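Long-range contacts in peroxiredoxin 6 (PDB 2V2G), which probably reduces hydrogen peroxide and organic hydroperoxides to water and alcohols as a thiol-specific peroxidase of the Prx6 subfamily: residues A[32-38]-A[126-132]; A[198-202]-A[214-219]; A[7-11]-A[22-26]. The protein carries 1 engineered substitution. Numbering follows the deposited sequence.

Interaction 1: residues A[32-38]-A[126-132]; sequences GVLFSHP and TCRAVFI. With BEZ (benzoic acid), chain E.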
loop_
_atom_site.group_PDB
_atom_site.type_symbol
_atom_site.label_atom_id
_atom_site.label_comp_id
_atom_site.label_asym_id
_atom_site.label_seq_id
_atom_site.Cartn_x
_atom_site.Cartn_y
_atom_site.Cartn_z
ATOM N N GLY A 32 1.103 -15.456 -4.311
ATOM C CA GLY A 32 0.490 -15.505 -3.010
ATOM C C GLY A 32 0.255 -14.146 -2.410
ATOM O O GLY A 32 1.003 -13.230 -2.703
ATOM N N VAL A 33 -0.719 -14.062 -1.515
ATOM C CA VAL A 33 -0.968 -12.848 -0.732
ATOM C C VAL A 33 -1.076 -13.260 0.732
ATOM O O VAL A 33 -1.991 -14.046 1.072
ATOM C CB VAL A 33 -2.276 -12.081 -1.133
ATOM C CG1 VAL A 33 -2.621 -10.996 -0.111
ATOM C CG2 VAL A 33 -2.085 -11.477 -2.531
ATOM N N LEU A 34 -0.122 -12.822 1.547
ATOM C CA LEU A 34 -0.204 -12.937 2.987
ATOM C C LEU A 34 -0.704 -11.631 3.559
ATOM O O LEU A 34 -0.141 -10.580 3.262
ATOM C CB LEU A 34 1.189 -13.281 3.595
ATOM C CG LEU A 34 1.378 -13.288 5.094
ATOM C CD1 LEU A 34 0.400 -14.258 5.681
ATOM C CD2 LEU A 34 2.846 -13.735 5.444
ATOM N N PHE A 35 -1.757 -11.671 4.365
ATOM C CA PHE A 35 -2.299 -10.426 4.932
ATOM C C PHE A 35 -2.578 -10.636 6.383
ATOM O O PHE A 35 -2.967 -11.746 6.789
ATOM C CB PHE A 35 -3.520 -9.959 4.175
ATOM C CG PHE A 35 -4.696 -10.859 4.203
ATOM C CD1 PHE A 35 -4.725 -11.986 3.415
ATOM C CD2 PHE A 35 -5.823 -10.493 4.938
ATOM C CE1 PHE A 35 -5.864 -12.872 3.430
ATOM C CE2 PHE A 35 -6.959 -11.304 4.921
ATOM C CZ PHE A 35 -6.977 -12.472 4.161
ATOM N N SER A 36 -2.293 -9.631 7.201
ATOM C CA SER A 36 -2.492 -9.734 8.627
ATOM C C SER A 36 -3.638 -8.836 9.095
ATOM O O SER A 36 -4.085 -7.911 8.407
ATOM C CB SER A 36 -1.226 -9.369 9.397
ATOM O OG SER A 36 -0.920 -7.992 9.191
ATOM N N HIS A 37 -4.086 -9.113 10.322
ATOM C CA HIS A 37 -4.998 -8.273 11.039
ATOM C C HIS A 37 -4.719 -8.295 12.544
ATOM O O HIS A 37 -4.084 -9.216 13.055
ATOM C CB HIS A 37 -6.461 -8.680 10.792
ATOM C CG HIS A 37 -6.803 -10.025 11.361
ATOM N ND1 HIS A 37 -6.507 -11.202 10.706
ATOM C CD2 HIS A 37 -7.421 -10.379 12.515
ATOM C CE1 HIS A 37 -6.886 -12.226 11.465
ATOM N NE2 HIS A 37 -7.416 -11.759 12.582
ATOM N N PRO A 38 -5.124 -7.230 13.261
ATOM C CA PRO A 38 -4.692 -7.109 14.677
ATOM C C PRO A 38 -5.213 -8.155 15.649
ATOM O O PRO A 38 -4.436 -8.712 16.409
ATOM C CB PRO A 38 -5.107 -5.674 15.055
ATOM C CG PRO A 38 -5.278 -4.978 13.755
ATOM C CD PRO A 38 -5.766 -5.983 12.776
ATOM N N THR A 126 -0.222 -7.432 15.389
ATOM C CA THR A 126 0.106 -6.982 14.031
ATOM C C THR A 126 -0.805 -5.839 13.591
ATOM O O THR A 126 -1.893 -5.676 14.097
ATOM C CB THR A 126 0.003 -8.092 12.976
ATOM O OG1 THR A 126 -1.331 -8.619 12.920
ATOM C CG2 THR A 126 0.917 -9.257 13.276
ATOM N N CYS A 127 -0.333 -5.081 12.605
ATOM C CA CYS A 127 -1.177 -4.129 11.882
ATOM C C CYS A 127 -1.976 -4.846 10.769
ATOM O O CYS A 127 -2.247 -6.048 10.887
ATOM C CB CYS A 127 -0.288 -2.991 11.373
ATOM S SG CYS A 127 0.870 -3.458 10.053
ATOM N N ARG A 128 -2.432 -4.095 9.760
ATOM C CA ARG A 128 -3.142 -4.611 8.630
ATOM C C ARG A 128 -2.193 -4.613 7.437
ATOM O O ARG A 128 -2.150 -3.682 6.605
ATOM C CB ARG A 128 -4.358 -3.745 8.374
ATOM C CG ARG A 128 -5.411 -3.786 9.445
ATOM C CD ARG A 128 -6.666 -3.024 9.107
ATOM N NE ARG A 128 -7.430 -2.827 10.333
ATOM C CZ ARG A 128 -8.085 -3.756 11.023
ATOM N NH1 ARG A 128 -8.226 -4.969 10.548
ATOM N NH2 ARG A 128 -8.543 -3.471 12.227
ATOM N N ALA A 129 -1.275 -5.568 7.427
ATOM C CA ALA A 129 -0.223 -5.642 6.410
ATOM C C ALA A 129 -0.679 -6.518 5.239
ATOM O O ALA A 129 -1.448 -7.432 5.437
ATOM C CB ALA A 129 1.103 -6.199 7.048
ATOM N N VAL A 130 -0.132 -6.278 4.068
ATOM C CA VAL A 130 -0.357 -7.154 2.911
ATOM C C VAL A 130 0.965 -7.329 2.211
ATOM O O VAL A 130 1.684 -6.342 1.891
ATOM C CB VAL A 130 -1.366 -6.640 1.936
ATOM C CG1 VAL A 130 -1.592 -7.643 0.752
ATOM C CG2 VAL A 130 -2.687 -6.259 2.611
ATOM N N PHE A 131 1.318 -8.577 1.967
ATOM C CA PHE A 131 2.506 -8.915 1.260
ATOM C C PHE A 131 2.109 -9.743 0.023
ATOM O O PHE A 131 1.472 -10.756 0.159
ATOM C CB PHE A 131 3.507 -9.750 2.108
ATOM C CG PHE A 131 3.921 -9.083 3.378
ATOM C CD1 PHE A 131 4.948 -8.145 3.386
ATOM C CD2 PHE A 131 3.205 -9.332 4.565
ATOM C CE1 PHE A 131 5.320 -7.506 4.567
ATOM C CE2 PHE A 131 3.576 -8.699 5.732
ATOM C CZ PHE A 131 4.600 -7.710 5.706
ATOM N N ILE A 132 2.497 -9.253 -1.142
ATOM C CA ILE A 132 2.310 -9.960 -2.431
ATOM C C ILE A 132 3.622 -10.626 -2.793
ATOM O O ILE A 132 4.641 -9.991 -2.975
ATOM C CB ILE A 132 1.787 -9.107 -3.592
ATOM C CG1 ILE A 132 0.584 -8.308 -3.100
ATOM C CG2 ILE A 132 1.477 -10.038 -4.738
ATOM C CD1 ILE A 132 -0.172 -7.415 -4.145
HETATM C C BEZ E . -11.019 -3.585 14.352
HETATM O O1 BEZ E . -12.110 -2.858 14.425
HETATM O O2 BEZ E . -10.766 -4.623 13.605
HETATM C C1 BEZ E . -10.016 -3.094 15.330
HETATM C C2 BEZ E . -9.028 -3.948 15.786
HETATM C C3 BEZ E . -8.122 -3.484 16.699
HETATM C C4 BEZ E . -8.245 -2.187 17.199
HETATM C C5 BEZ E . -9.224 -1.302 16.728
HETATM C C6 BEZ E . -10.135 -1.768 15.786
HETATM O O HOH W 1 -2.115 -9.720 15.401
#
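Ser36, Pro38 and Thr126 bury the most surface where two antiparallel strands of the thioredoxin-fold sheet run out toward the peroxidase site. Upstream, Leu34 N to Phe131 O (3.0 Å) and Phe131 N to Leu34 O (2.8 Å) frame a hydrogen-bonded pair, and Ser36 N continues the ladder to Ala129 O (2.9 Å). There Ser36 OG stands in for the backbone, accepting from Ala129 N (3.0 Å) and donating to Cys127 O (2.9 Å). Thr126 OG1 lies 3.6 Å from Ser36 CB, Thr126 O takes a CA-H...O contact from Pro38 CA (3.2 Å), and water 1 bridges Pro38 O (2.7 Å) and Thr126 N (3.0 Å). Pro38 CD lies over one face of the Arg128 guanidinium, 3.5 Å from NH1; Arg128 NH2 donates to benzoic acid O2 (2.9 Å), while NH1 meets Glu48 and the engineered Ser45, at the predicted peroxidatic position. Strand 31-36 lies between strands 124-133 and 64-70, with 139-145 beyond 124-133. Phe35 packs on Leu49 of helix 43-54; Leu34 and Phe131, on the opposite face, meet Phe9.

Interaction 2: residues A[198-202]-A[214-219]; sequences FPNME and RYTPQP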
loop_
_atom_site.group_PDB
_atom_site.type_symbol
_atom_site.label_atom_id
_atom_site.label_comp_id
_atom_site.label_asym_id
_atom_site.label_seq_id
_atom_site.Cartn_x
_atom_site.Cartn_y
_atom_site.Cartn_z
ATOM N N PHE A 198 5.971 -3.509 -30.380
ATOM C CA PHE A 198 4.905 -2.542 -30.133
ATOM C C PHE A 198 4.715 -1.685 -31.380
ATOM O O PHE A 198 5.052 -0.507 -31.407
ATOM C CB PHE A 198 5.278 -1.651 -28.944
ATOM C CG PHE A 198 5.591 -2.393 -27.677
ATOM C CD1 PHE A 198 4.619 -3.124 -27.016
ATOM C CD2 PHE A 198 6.863 -2.333 -27.114
ATOM C CE1 PHE A 198 4.909 -3.810 -25.837
ATOM C CE2 PHE A 198 7.160 -3.040 -25.941
ATOM C CZ PHE A 198 6.177 -3.776 -25.306
ATOM N N PRO A 199 4.167 -2.283 -32.437
ATOM C CA PRO A 199 4.059 -1.590 -33.720
ATOM C C PRO A 199 3.078 -0.394 -33.709
ATOM O O PRO A 199 3.171 0.489 -34.553
ATOM C CB PRO A 199 3.595 -2.698 -34.664
ATOM C CG PRO A 199 2.921 -3.698 -33.798
ATOM C CD PRO A 199 3.613 -3.641 -32.465
ATOM N N ASN A 200 2.160 -0.367 -32.754
ATOM C CA ASN A 200 1.260 0.776 -32.577
ATOM C C ASN A 200 1.704 1.749 -31.482
ATOM O O ASN A 200 0.928 2.593 -31.066
ATOM C CB ASN A 200 -0.156 0.277 -32.261
ATOM C CG ASN A 200 -0.794 -0.397 -33.449
ATOM O OD1 ASN A 200 -0.868 0.169 -34.534
ATOM N ND2 ASN A 200 -1.212 -1.634 -33.257
ATOM N N MET A 201 2.939 1.629 -30.985
ATOM C CA MET A 201 3.412 2.483 -29.914
ATOM C C MET A 201 3.287 3.955 -30.322
ATOM O O MET A 201 3.550 4.299 -31.460
ATOM C CB MET A 201 4.881 2.131 -29.579
ATOM C CG MET A 201 5.513 2.887 -28.420
ATOM S SD MET A 201 7.227 2.322 -28.220
ATOM C CE MET A 201 8.069 3.037 -29.652
ATOM N N GLU A 202 2.894 4.801 -29.381
ATOM C CA GLU A 202 2.897 6.228 -29.536
ATOM C C GLU A 202 4.057 6.812 -28.712
ATOM O O GLU A 202 4.143 6.527 -27.530
ATOM C CB GLU A 202 1.610 6.804 -28.955
ATOM C CG GLU A 202 1.605 8.300 -29.084
ATOM C CD GLU A 202 0.431 9.008 -28.399
ATOM O OE1 GLU A 202 -0.544 8.323 -27.985
ATOM O OE2 GLU A 202 0.514 10.280 -28.378
ATOM N N ARG A 214 6.174 6.815 -23.840
ATOM C CA ARG A 214 5.781 5.856 -24.853
ATOM C C ARG A 214 4.633 4.981 -24.376
ATOM O O ARG A 214 4.765 4.240 -23.412
ATOM C CB ARG A 214 7.002 4.987 -25.286
ATOM C CG ARG A 214 8.124 5.853 -25.907
ATOM C CD ARG A 214 9.263 4.983 -26.495
ATOM N NE ARG A 214 9.886 4.191 -25.483
ATOM C CZ ARG A 214 10.798 3.248 -25.701
ATOM N NH1 ARG A 214 11.185 2.964 -26.929
ATOM N NH2 ARG A 214 11.298 2.574 -24.689
ATOM N N TYR A 215 3.519 5.089 -25.069
ATOM C CA TYR A 215 2.312 4.333 -24.727
ATOM C C TYR A 215 2.172 3.175 -25.708
ATOM O O TYR A 215 2.512 3.279 -26.890
ATOM C CB TYR A 215 1.047 5.148 -24.865
ATOM C CG TYR A 215 0.883 6.382 -24.005
ATOM C CD1 TYR A 215 1.301 7.621 -24.489
ATOM C CD2 TYR A 215 0.270 6.333 -22.751
ATOM C CE1 TYR A 215 1.124 8.788 -23.753
ATOM C CE2 TYR A 215 0.097 7.519 -21.984
ATOM C CZ TYR A 215 0.520 8.739 -22.519
ATOM O OH TYR A 215 0.385 9.941 -21.815
ATOM N N THR A 216 1.538 2.115 -25.249
ATOM C CA THR A 216 1.111 1.043 -26.143
ATOM C C THR A 216 -0.202 0.384 -25.629
ATOM O O THR A 216 -0.411 0.342 -24.417
ATOM C CB THR A 216 2.252 -0.036 -26.287
ATOM O OG1 THR A 216 1.902 -0.964 -27.339
ATOM C CG2 THR A 216 2.533 -0.773 -24.922
ATOM N N PRO A 217 -1.064 -0.141 -26.515
ATOM C CA PRO A 217 -2.162 -0.964 -25.963
ATOM C C PRO A 217 -1.643 -2.080 -25.052
ATOM O O PRO A 217 -0.524 -2.591 -25.249
ATOM C CB PRO A 217 -2.804 -1.588 -27.201
ATOM C CG PRO A 217 -2.432 -0.698 -28.336
ATOM C CD PRO A 217 -1.075 -0.087 -27.979
ATOM N N GLN A 218 -2.425 -2.469 -24.047
ATOM C CA GLN A 218 -1.994 -3.515 -23.177
ATOM C C GLN A 218 -1.759 -4.794 -23.990
ATOM O O GLN A 218 -2.650 -5.240 -24.733
ATOM C CB GLN A 218 -3.011 -3.747 -22.083
ATOM C CG GLN A 218 -2.707 -4.980 -21.238
ATOM C CD GLN A 218 -3.623 -5.085 -20.031
ATOM O OE1 GLN A 218 -4.172 -4.068 -19.564
ATOM N NE2 GLN A 218 -3.675 -6.266 -19.432
ATOM N N PRO A 219 -0.542 -5.363 -23.881
ATOM C CA PRO A 219 -0.307 -6.644 -24.587
ATOM C C PRO A 219 -1.145 -7.786 -24.036
ATOM O O PRO A 219 -1.385 -7.847 -22.826
ATOM C CB PRO A 219 1.185 -6.930 -24.352
ATOM C CG PRO A 219 1.725 -5.819 -23.631
ATOM C CD PRO A 219 0.660 -4.858 -23.187
HETATM O O HOH W 2 1.770 -1.642 -30.091
HETATM O O HOH W 3 -0.454 3.493 -28.430
#
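The Phe198 ring lies against segment 214-219, with CD1 3.5 Å from Thr216 OG1 and CE1 4.4 Å from Pro219 CG, which sits at the ring edge. Phe198, the first residue past helix 191-197, starts a type I turn, closed by Met201 N to Phe198 O (3.0 Å), that swings the chain round to run antiparallel to 214-216. Glu202 and Tyr215 then form a hydrogen-bonded pair: Glu202 N to Tyr215 O and Tyr215 N to Glu202 O, both 2.9 Å. This pairing adds outermost strand 202-203 to the small antiparallel sheet of the C-terminal region, where 214-216 also pairs with 183-185. On one face Met201 SD reaches Arg214 CD (3.8 Å), and Met201 and Phe198 both pack on Val185; Arg214 hydrogen-bonds through NH2 to Val189 O. Tyr215 points to the other face, next to Glu202, making a cation-pi contact with Arg182 and packing on Leu87 of the second subunit. At the turn, water 2 links Asn200 N (3.0 Å) to Thr216 OG1 (2.8 Å).

Interaction 3: residues A[7-11]-A[22-26]; sequences EVFPN and KFHDW
In the thioredoxin-fold domain an N-terminal segment, polyproline II at residues 8-10 (phi -54° to -66°, psi 124° to 139°) and -88/68 at Asn11, runs past the first turn of helix 23-27; the closest CA pair is Asn11 and Phe23 (5.1 Å). Lys22, the N-cap residue (-117/121), precedes helical Phe23-Trp26. Val8 CG1 meets the His24 ring edge at CE1 (3.7 Å). Phe9 points toward the helix (chi1 -146°); its CD2 lies 3.5 Å from CE2 of Phe23 (chi1 t), centroids 5.5 Å apart, planes at 53°, and its O accepts from His24 NE2 (2.8 Å). Pro10 O lies 3.6 Å from Phe23 CD2. Asn11 (chi1 t, chi2 10°) buries most: its O accepts from Lys22 NZ (2.7 Å; rotamer t, p, t, t), and its OD1 from the first-turn amide His24 N (2.8 Å). Water 4 joins Asn11 ND2 (3.0 Å) to Asp25 OD1 (2.7 Å). With His24 chi1 m, Asn11 CB forms a CH-pi contact 3.5 Å from the imidazole centroid, 6° off the ring normal.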
loop_
_atom_site.group_PDB
_atom_site.type_symbol
_atom_site.label_atom_id
_atom_site.label_comp_id
_atom_site.label_asym_id
_atom_site.label_seq_id
_atom_site.Cartn_x
_atom_site.Cartn_y
_atom_site.Cartn_z
ATOM N N GLU A 7 13.252 -9.232 -1.714
ATOM C CA GLU A 7 13.837 -10.212 -0.777
ATOM C C GLU A 7 13.063 -11.516 -0.874
ATOM O O GLU A 7 11.833 -11.494 -1.066
ATOM C CB GLU A 7 13.723 -9.734 0.667
ATOM C CG GLU A 7 14.688 -8.708 1.119
ATOM C CD GLU A 7 14.574 -8.506 2.689
ATOM O OE1 GLU A 7 14.532 -9.551 3.439
ATOM O OE2 GLU A 7 14.612 -7.348 3.110
ATOM N N VAL A 8 13.774 -12.639 -0.687
ATOM C CA VAL A 8 13.093 -13.933 -0.504
ATOM C C VAL A 8 12.301 -13.925 0.811
ATOM O O VAL A 8 12.841 -13.603 1.896
ATOM C CB VAL A 8 14.077 -15.117 -0.593
ATOM C CG1 VAL A 8 13.335 -16.444 -0.309
ATOM C CG2 VAL A 8 14.671 -15.121 -2.012
ATOM N N PHE A 9 10.996 -14.195 0.701
ATOM C CA PHE A 9 10.143 -14.208 1.861
ATOM C C PHE A 9 10.606 -15.303 2.817
ATOM O O PHE A 9 11.011 -16.380 2.391
ATOM C CB PHE A 9 8.676 -14.393 1.458
ATOM C CG PHE A 9 7.733 -13.628 2.374
ATOM C CD1 PHE A 9 7.540 -12.279 2.207
ATOM C CD2 PHE A 9 7.056 -14.298 3.389
ATOM C CE1 PHE A 9 6.728 -11.567 3.073
ATOM C CE2 PHE A 9 6.201 -13.596 4.246
ATOM C CZ PHE A 9 6.041 -12.258 4.087
ATOM N N PRO A 10 10.628 -15.053 4.118
ATOM C CA PRO A 10 11.030 -16.142 5.040
ATOM C C PRO A 10 10.222 -17.445 4.864
ATOM O O PRO A 10 8.972 -17.441 4.722
ATOM C CB PRO A 10 10.843 -15.525 6.451
ATOM C CG PRO A 10 10.154 -14.270 6.228
ATOM C CD PRO A 10 10.299 -13.800 4.827
ATOM N N ASN A 11 10.973 -18.559 4.886
ATOM C CA ASN A 11 10.392 -19.905 4.781
ATOM C C ASN A 11 10.035 -20.380 6.190
ATOM O O ASN A 11 10.608 -21.315 6.793
ATOM C CB ASN A 11 11.342 -20.854 4.089
ATOM C CG ASN A 11 10.676 -22.137 3.704
ATOM O OD1 ASN A 11 9.440 -22.278 3.774
ATOM N ND2 ASN A 11 11.484 -23.073 3.273
ATOM N N LYS A 22 4.825 -24.987 6.407
ATOM C CA LYS A 22 6.099 -24.413 6.077
ATOM C C LYS A 22 5.851 -23.545 4.825
ATOM O O LYS A 22 5.298 -23.980 3.804
ATOM C CB LYS A 22 7.136 -25.491 5.834
ATOM C CG LYS A 22 8.529 -25.001 5.474
ATOM C CD LYS A 22 9.374 -24.671 6.706
ATOM C CE LYS A 22 10.882 -24.629 6.392
ATOM N NZ LYS A 22 11.633 -23.756 7.364
ATOM N N PHE A 23 6.142 -22.263 4.932
ATOM C CA PHE A 23 5.589 -21.313 3.991
ATOM C C PHE A 23 5.927 -21.563 2.500
ATOM O O PHE A 23 5.043 -21.502 1.636
ATOM C CB PHE A 23 5.922 -19.838 4.410
ATOM C CG PHE A 23 5.246 -18.815 3.572
ATOM C CD1 PHE A 23 3.841 -18.706 3.542
ATOM C CD2 PHE A 23 5.978 -17.999 2.741
ATOM C CE1 PHE A 23 3.193 -17.775 2.716
ATOM C CE2 PHE A 23 5.336 -17.019 1.932
ATOM C CZ PHE A 23 3.922 -16.956 1.907
ATOM N N HIS A 24 7.196 -21.826 2.203
ATOM C CA HIS A 24 7.570 -22.080 0.806
ATOM C C HIS A 24 6.896 -23.329 0.256
ATOM O O HIS A 24 6.678 -23.386 -0.967
ATOM C CB HIS A 24 9.057 -22.185 0.601
ATOM C CG HIS A 24 9.796 -20.894 0.750
ATOM N ND1 HIS A 24 11.087 -20.725 0.283
ATOM C CD2 HIS A 24 9.405 -19.697 1.272
ATOM C CE1 HIS A 24 11.469 -19.483 0.564
ATOM N NE2 HIS A 24 10.459 -18.834 1.140
ATOM N N ASP A 25 6.637 -24.332 1.105
ATOM C CA ASP A 25 5.970 -25.609 0.715
ATOM C C ASP A 25 4.489 -25.340 0.418
ATOM O O ASP A 25 3.918 -25.851 -0.541
ATOM C CB ASP A 25 6.065 -26.638 1.832
ATOM C CG ASP A 25 7.489 -27.168 2.050
ATOM O OD1 ASP A 25 8.350 -26.955 1.171
ATOM O OD2 ASP A 25 7.729 -27.876 3.051
ATOM N N TRP A 26 3.879 -24.558 1.284
ATOM C CA TRP A 26 2.468 -24.233 1.195
ATOM C C TRP A 26 2.233 -23.371 -0.036
ATOM O O TRP A 26 1.318 -23.648 -0.828
ATOM C CB TRP A 26 1.999 -23.476 2.459
ATOM C CG TRP A 26 0.586 -23.026 2.330
ATOM C CD1 TRP A 26 -0.544 -23.764 2.567
ATOM C CD2 TRP A 26 0.143 -21.770 1.845
ATOM N NE1 TRP A 26 -1.653 -23.009 2.300
ATOM C CE2 TRP A 26 -1.266 -21.799 1.829
ATOM C CE3 TRP A 26 0.798 -20.625 1.413
ATOM C CZ2 TRP A 26 -2.025 -20.707 1.418
ATOM C CZ3 TRP A 26 0.019 -19.518 0.993
ATOM C CH2 TRP A 26 -1.382 -19.618 0.992
HETATM O O HOH W 4 10.602 -25.545 1.756
#

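How the interactions relate
Along the chain, interaction 3 comes first, then interaction 1, then interaction 2. The first two share the thioredoxin-fold domain, centres about 15 Å apart. Helix 23-27 is followed by strand 31-36, and Phe9 of interaction 3 joins the two contacts, its CE2 3.6 Å from Leu34 CD2 and its CE1 3.8 Å from Phe131 CG. Segment 7-11 thus packs on the sheet face opposite Phe35, while interaction 1 reaches the benzoate pocket. Interaction 2 lies in the small C-terminal sheet, centres about 35 Å from interaction 1 and about 37 Å from interaction 3, and touches neither; nearest atoms are about 16 and 25 Å away. Cys127 of interaction 1 and Tyr215 of interaction 2 each pack on the second subunit.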